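Local coordinates for DUF6844 domain-containing protein (Francisella tularensis subsp. tularensis, PDB 4QVR) that is of unknown function but has a predicted signal sequence and a DUF6844 domain, consistent with export from the bacterial cytoplasm, at residues E310-D315 / K428-K433; Q355-A360 / Y442-K447. One frame throughout, in Å; residues are numbered along the deposited sequence.

Contact 1: residues E310-D315 / K428-K433; sequences EDMMGD and KRWRYK
Met-312 lies across one face of the Trp-430 indole, its CB 3.4 Å from Trp-430 CE2 and displaced from the middle of the ring system toward the rim. The contact is a CH-pi one: Met-312 CB stands 3.6 Å from the centroid of the Trp-430 five-membered ring, 20° off the normal. A chi1 of -49° lays CG of this selenomethionine over Trp-430 CD1; bends at chi2 and chi3 then bring Met-312 CE back to within 3.8 Å of Trp-430 NE1, while SE sits obliquely over the same ring. Met-313 reaches the other end of the indole from the edge, with Met-313 SE 3.6 Å from Trp-430 CH2. Met-313 SE also lies 3.7 Å from Tyr-432 CD2, so this one side chain fills the wedge between two aromatic rings and makes a Met-aromatic contact with the tryptophan. Glu-310 covers a face of Tyr-432 with its backbone and the start of its side chain, Glu-310 CB lying 3.7 Å from Tyr-432 CE1; its carboxylate plane is nearly parallel to the phenol, 9° apart.

Different first torsions send the rings of these alternate strand residues off differently, the indole presenting a face to Met-312 and the phenol a face to Glu-310. On the other segment, Met-312 to Asp-315 form a type I beta turn. Around this packing, Asp-311 forms a salt bridge with Lys-82 and Asp-315 one with Lys-307. The arrangement is that of a short helix and turn laid over one face of an antiparallel sheet at its outermost strand, 424-433, with alternate aromatic side chains receiving it.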
loop_
_atom_site.group_PDB
_atom_site.type_symbol
_atom_site.label_atom_id
_atom_site.label_comp_id
_atom_site.label_asym_id
_atom_site.label_seq_id
_atom_site.Cartn_x
_atom_site.Cartn_y
_atom_site.Cartn_z
ATOM N N GLU A 310 -6.531 10.642 -19.287
ATOM C CA GLU A 310 -6.599 11.599 -18.217
ATOM C C GLU A 310 -7.291 10.967 -17.009
ATOM O O GLU A 310 -6.870 11.171 -15.894
ATOM C CB GLU A 310 -7.377 12.835 -18.664
ATOM C CG GLU A 310 -7.379 13.948 -17.630
ATOM C CD GLU A 310 -8.265 15.131 -18.006
ATOM O OE1 GLU A 310 -9.143 14.984 -18.882
ATOM O OE2 GLU A 310 -8.106 16.209 -17.391
ATOM N N ASP A 311 -8.342 10.183 -17.242
ATOM C CA ASP A 311 -9.058 9.536 -16.156
ATOM C C ASP A 311 -8.210 8.506 -15.424
ATOM O O ASP A 311 -8.567 8.110 -14.325
ATOM C CB ASP A 311 -10.346 8.859 -16.668
ATOM C CG ASP A 311 -11.366 9.859 -17.241
ATOM O OD1 ASP A 311 -11.460 10.980 -16.701
ATOM O OD2 ASP A 311 -12.077 9.507 -18.226
HETATM N N MSE A 312 -7.099 8.072 -16.017
HETATM C CA MSE A 312 -6.265 7.044 -15.403
HETATM C C MSE A 312 -5.028 7.562 -14.749
HETATM O O MSE A 312 -4.297 6.799 -14.112
HETATM C CB MSE A 312 -5.707 6.135 -16.479
HETATM C CG MSE A 312 -6.729 5.627 -17.476
HETATM SE SE MSE A 312 -7.658 4.051 -16.790
HETATM C CE MSE A 312 -6.203 2.997 -15.992
HETATM N N MSE A 313 -4.757 8.851 -14.910
HETATM C CA MSE A 313 -3.516 9.422 -14.420
HETATM C C MSE A 313 -3.270 9.303 -12.942
HETATM O O MSE A 313 -2.102 9.272 -12.503
HETATM C CB MSE A 313 -3.465 10.899 -14.772
HETATM C CG MSE A 313 -3.147 11.107 -16.242
HETATM SE SE MSE A 313 -1.209 10.865 -16.626
HETATM C CE MSE A 313 -0.689 12.665 -16.000
ATOM N N GLY A 314 -4.351 9.219 -12.169
ATOM C CA GLY A 314 -4.256 9.190 -10.710
ATOM C C GLY A 314 -4.231 7.836 -10.097
ATOM O O GLY A 314 -4.090 7.721 -8.891
ATOM N N ASP A 315 -4.351 6.813 -10.942
ATOM C CA ASP A 315 -4.348 5.431 -10.541
ATOM C C ASP A 315 -2.940 4.827 -10.380
ATOM O O ASP A 315 -2.197 4.619 -11.354
ATOM C CB ASP A 315 -5.103 4.607 -11.558
ATOM C CG ASP A 315 -6.609 4.930 -11.593
ATOM O OD1 ASP A 315 -7.183 5.310 -10.537
ATOM O OD2 ASP A 315 -7.222 4.752 -12.687
ATOM N N LYS A 428 -5.595 -3.020 -20.404
ATOM C CA LYS A 428 -5.856 -1.640 -20.774
ATOM C C LYS A 428 -4.548 -0.945 -21.071
ATOM O O LYS A 428 -3.531 -1.219 -20.447
ATOM C CB LYS A 428 -6.573 -0.932 -19.614
ATOM C CG LYS A 428 -6.946 0.530 -19.819
ATOM C CD LYS A 428 -8.028 0.730 -20.855
ATOM C CE LYS A 428 -8.428 2.200 -20.914
ATOM N NZ LYS A 428 -9.389 2.465 -22.020
ATOM N N ARG A 429 -4.581 -0.066 -22.057
ATOM C CA ARG A 429 -3.431 0.733 -22.446
ATOM C C ARG A 429 -4.030 2.103 -22.720
ATOM O O ARG A 429 -5.168 2.194 -23.173
ATOM C CB ARG A 429 -2.757 0.146 -23.679
ATOM C CG ARG A 429 -2.141 -1.229 -23.421
ATOM C CD ARG A 429 -2.152 -2.114 -24.652
ATOM N NE ARG A 429 -1.179 -1.749 -25.670
ATOM C CZ ARG A 429 -0.002 -2.349 -25.840
ATOM N NH1 ARG A 429 0.808 -1.945 -26.815
ATOM N NH2 ARG A 429 0.372 -3.356 -25.046
ATOM N N TRP A 430 -3.313 3.156 -22.360
ATOM C CA TRP A 430 -3.782 4.511 -22.583
ATOM C C TRP A 430 -2.595 5.447 -22.764
ATOM O O TRP A 430 -1.463 5.109 -22.451
ATOM C CB TRP A 430 -4.665 4.979 -21.433
ATOM C CG TRP A 430 -3.992 4.915 -20.085
ATOM C CD1 TRP A 430 -3.989 3.852 -19.226
ATOM C CD2 TRP A 430 -3.247 5.960 -19.433
ATOM N NE1 TRP A 430 -3.285 4.155 -18.081
ATOM C CE2 TRP A 430 -2.822 5.449 -18.180
ATOM C CE3 TRP A 430 -2.911 7.267 -19.774
ATOM C CZ2 TRP A 430 -2.077 6.204 -17.285
ATOM C CZ3 TRP A 430 -2.156 8.015 -18.886
ATOM C CH2 TRP A 430 -1.755 7.480 -17.645
ATOM N N ARG A 431 -2.895 6.642 -23.226
ATOM C CA ARG A 431 -1.906 7.622 -23.560
ATOM C C ARG A 431 -2.474 8.984 -23.240
ATOM O O ARG A 431 -3.632 9.287 -23.534
ATOM C CB ARG A 431 -1.638 7.493 -25.056
ATOM C CG ARG A 431 -0.644 8.460 -25.663
ATOM C CD ARG A 431 -0.536 8.209 -27.153
ATOM N NE ARG A 431 0.234 9.244 -27.844
ATOM C CZ ARG A 431 -0.242 10.453 -28.112
ATOM N NH1 ARG A 431 0.511 11.340 -28.749
ATOM N NH2 ARG A 431 -1.472 10.793 -27.723
ATOM N N TYR A 432 -1.663 9.811 -22.626
ATOM C CA TYR A 432 -2.117 11.110 -22.266
ATOM C C TYR A 432 -1.010 12.125 -22.478
ATOM O O TYR A 432 0.060 12.022 -21.891
ATOM C CB TYR A 432 -2.595 11.100 -20.817
ATOM C CG TYR A 432 -3.065 12.459 -20.341
ATOM C CD1 TYR A 432 -4.155 13.075 -20.933
ATOM C CD2 TYR A 432 -2.420 13.118 -19.298
ATOM C CE1 TYR A 432 -4.587 14.314 -20.516
ATOM C CE2 TYR A 432 -2.844 14.365 -18.867
ATOM C CZ TYR A 432 -3.936 14.956 -19.478
ATOM O OH TYR A 432 -4.387 16.187 -19.058
ATOM N N LYS A 433 -1.252 13.080 -23.358
ATOM C CA LYS A 433 -0.280 14.140 -23.594
ATOM C C LYS A 433 -0.545 15.175 -22.525
ATOM O O LYS A 433 -1.684 15.586 -22.342
ATOM C CB LYS A 433 -0.433 14.745 -24.976
ATOM C CG LYS A 433 0.722 15.666 -25.341
ATOM C CD LYS A 433 0.782 15.959 -26.828
ATOM C CE LYS A 433 2.095 16.649 -27.173
ATOM N NZ LYS A 433 2.327 16.802 -28.641
#

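Contact 2: residues Q355-A360 / Y442-K447; sequences QAAIMA and YGVVLK
Helix 349-370 packs against an antiparallel four-stranded sheet, and residues 355-360 meet strand 440-448, an inner strand of that sheet, in a close alpha/beta interface. The axes of the two short segments approach to 7.2 Å and cross at -46°. Three alanines form the helix side of the contact. The small methyl of Ala-356 sits over the backbone of the strand, its CB 4.0 Å from Gly-443 CA, and the CA atoms of Ala-356 and Gly-443 are 5.4 Å apart. Val-444 turns CG2 into the helix: a chi1 of -65° puts this branch between the valine's backbone N and carbonyl carbon, where Val-444 CG2 lies 3.8 Å from Ala-356 CB and 3.5 Å from Ala-356 O, a carbonyl already engaged by Ala-360 N in the helical hydrogen bonding. One helical turn on from Ala-356, the CB of Ala-360 meets Leu-446 CD1 at 3.7 Å, and Leu-446 CD1 also grazes Ala-357 CB at 4.3 Å. Val-445, between Val-444 and Leu-446, points to the other face of the sheet, and Tyr-442 meets Tyr-353 of the same helix edge-to-face. The contact is carried by methyl groups and backbone, without polar bonds between the segments, so shape and the exclusion of water probably hold it together, with small alanine side chains allowing the close approach.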
loop_
_atom_site.group_PDB
_atom_site.type_symbol
_atom_site.label_atom_id
_atom_site.label_comp_id
_atom_site.label_asym_id
_atom_site.label_seq_id
_atom_site.Cartn_x
_atom_site.Cartn_y
_atom_site.Cartn_z
ATOM N N GLN A 355 7.714 0.171 -20.433
ATOM C CA GLN A 355 8.138 0.696 -19.124
ATOM C C GLN A 355 7.010 0.884 -18.145
ATOM O O GLN A 355 7.242 0.878 -16.931
ATOM C CB GLN A 355 8.988 1.963 -19.240
ATOM C CG GLN A 355 10.417 1.613 -19.642
ATOM C CD GLN A 355 11.403 2.735 -19.415
ATOM O OE1 GLN A 355 12.530 2.499 -18.969
ATOM N NE2 GLN A 355 10.986 3.964 -19.703
ATOM N N ALA A 356 5.795 1.046 -18.662
ATOM C CA ALA A 356 4.622 1.140 -17.819
ATOM C C ALA A 356 4.369 -0.232 -17.192
ATOM O O ALA A 356 3.892 -0.324 -16.070
ATOM C CB ALA A 356 3.413 1.613 -18.617
ATOM N N ALA A 357 4.682 -1.300 -17.920
ATOM C CA ALA A 357 4.527 -2.669 -17.389
ATOM C C ALA A 357 5.583 -2.975 -16.321
ATOM O O ALA A 357 5.369 -3.802 -15.456
ATOM C CB ALA A 357 4.596 -3.690 -18.504
ATOM N N ILE A 358 6.722 -2.305 -16.389
ATOM C CA ILE A 358 7.763 -2.478 -15.386
ATOM C C ILE A 358 7.242 -2.010 -14.038
ATOM O O ILE A 358 7.452 -2.692 -13.029
ATOM C CB ILE A 358 9.037 -1.655 -15.716
ATOM C CG1 ILE A 358 9.731 -2.180 -16.982
ATOM C CG2 ILE A 358 10.032 -1.695 -14.561
ATOM C CD1 ILE A 358 10.927 -1.343 -17.426
HETATM N N MSE A 359 6.575 -0.847 -14.018
HETATM C CA MSE A 359 6.058 -0.284 -12.774
HETATM C C MSE A 359 4.900 -1.115 -12.284
HETATM O O MSE A 359 4.826 -1.420 -11.099
HETATM C CB MSE A 359 5.670 1.198 -12.880
HETATM C CG MSE A 359 6.808 2.130 -13.352
HETATM SE SE MSE A 359 8.361 2.210 -12.121
HETATM C CE MSE A 359 9.246 3.849 -12.750
ATOM N N ALA A 360 3.997 -1.502 -13.180
ATOM C CA ALA A 360 2.842 -2.308 -12.793
ATOM C C ALA A 360 3.280 -3.623 -12.150
ATOM O O ALA A 360 2.689 -4.075 -11.163
ATOM C CB ALA A 360 1.943 -2.564 -13.989
ATOM N N TYR A 442 2.300 7.181 -20.891
ATOM C CA TYR A 442 1.678 5.964 -21.326
ATOM C C TYR A 442 1.334 5.187 -20.093
ATOM O O TYR A 442 1.964 5.362 -19.046
ATOM C CB TYR A 442 2.649 5.165 -22.180
ATOM C CG TYR A 442 3.066 5.891 -23.426
ATOM C CD1 TYR A 442 2.342 5.764 -24.595
ATOM C CD2 TYR A 442 4.175 6.731 -23.419
ATOM C CE1 TYR A 442 2.717 6.441 -25.740
ATOM C CE2 TYR A 442 4.563 7.412 -24.549
ATOM C CZ TYR A 442 3.833 7.262 -25.709
ATOM O OH TYR A 442 4.217 7.942 -26.832
ATOM N N GLY A 443 0.348 4.316 -20.195
ATOM C CA GLY A 443 -0.018 3.528 -19.046
ATOM C C GLY A 443 -0.590 2.204 -19.429
ATOM O O GLY A 443 -1.011 2.000 -20.578
ATOM N N VAL A 444 -0.580 1.293 -18.465
ATOM C CA VAL A 444 -1.145 -0.035 -18.638
ATOM C C VAL A 444 -1.856 -0.431 -17.364
ATOM O O VAL A 444 -1.606 0.143 -16.282
ATOM C CB VAL A 444 -0.071 -1.123 -18.922
ATOM C CG1 VAL A 444 0.625 -0.879 -20.253
ATOM C CG2 VAL A 444 0.952 -1.177 -17.799
ATOM N N VAL A 445 -2.751 -1.398 -17.515
ATOM C CA VAL A 445 -3.438 -2.027 -16.409
ATOM C C VAL A 445 -3.229 -3.498 -16.650
ATOM O O VAL A 445 -3.659 -4.040 -17.683
ATOM C CB VAL A 445 -4.940 -1.750 -16.368
ATOM C CG1 VAL A 445 -5.542 -2.439 -15.150
ATOM C CG2 VAL A 445 -5.216 -0.246 -16.331
ATOM N N LEU A 446 -2.535 -4.139 -15.722
ATOM C CA LEU A 446 -2.237 -5.536 -15.843
ATOM C C LEU A 446 -3.160 -6.286 -14.916
ATOM O O LEU A 446 -3.571 -5.759 -13.887
ATOM C CB LEU A 446 -0.770 -5.818 -15.498
ATOM C CG LEU A 446 0.325 -5.148 -16.349
ATOM C CD1 LEU A 446 1.694 -5.717 -15.998
ATOM C CD2 LEU A 446 0.094 -5.316 -17.835
ATOM N N LYS A 447 -3.505 -7.509 -15.313
ATOM C CA LYS A 447 -4.362 -8.378 -14.519
ATOM C C LYS A 447 -3.581 -9.649 -14.199
ATOM O O LYS A 447 -3.039 -10.295 -15.099
ATOM C CB LYS A 447 -5.639 -8.754 -15.268
ATOM C CG LYS A 447 -6.557 -9.662 -14.463
ATOM C CD LYS A 447 -7.580 -10.352 -15.343
ATOM C CE LYS A 447 -8.410 -11.350 -14.546
ATOM N NZ LYS A 447 -9.308 -12.183 -15.397
#

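From the N terminus, the chain first passes through 310-315, then adds strands 318-322 and 328-337 before entering helix 349-370 with 355-360. Strand 424-433 returns to the first of these segments and closes contact 1 over 112 intervening residues; strand 440-448, which follows it, closes contact 2 over 81. The two loops therefore cross. Their centres are 11 Å apart, and their strands are antiparallel neighbours joined by backbone bonds such as Gly-443 N to Trp-430 O, 3.0 Å. Met-312 touches Val-445, whereas Val-444 and Leu-446 face the helix, so the short helix and turn and the long helix cover opposite faces of one sheet.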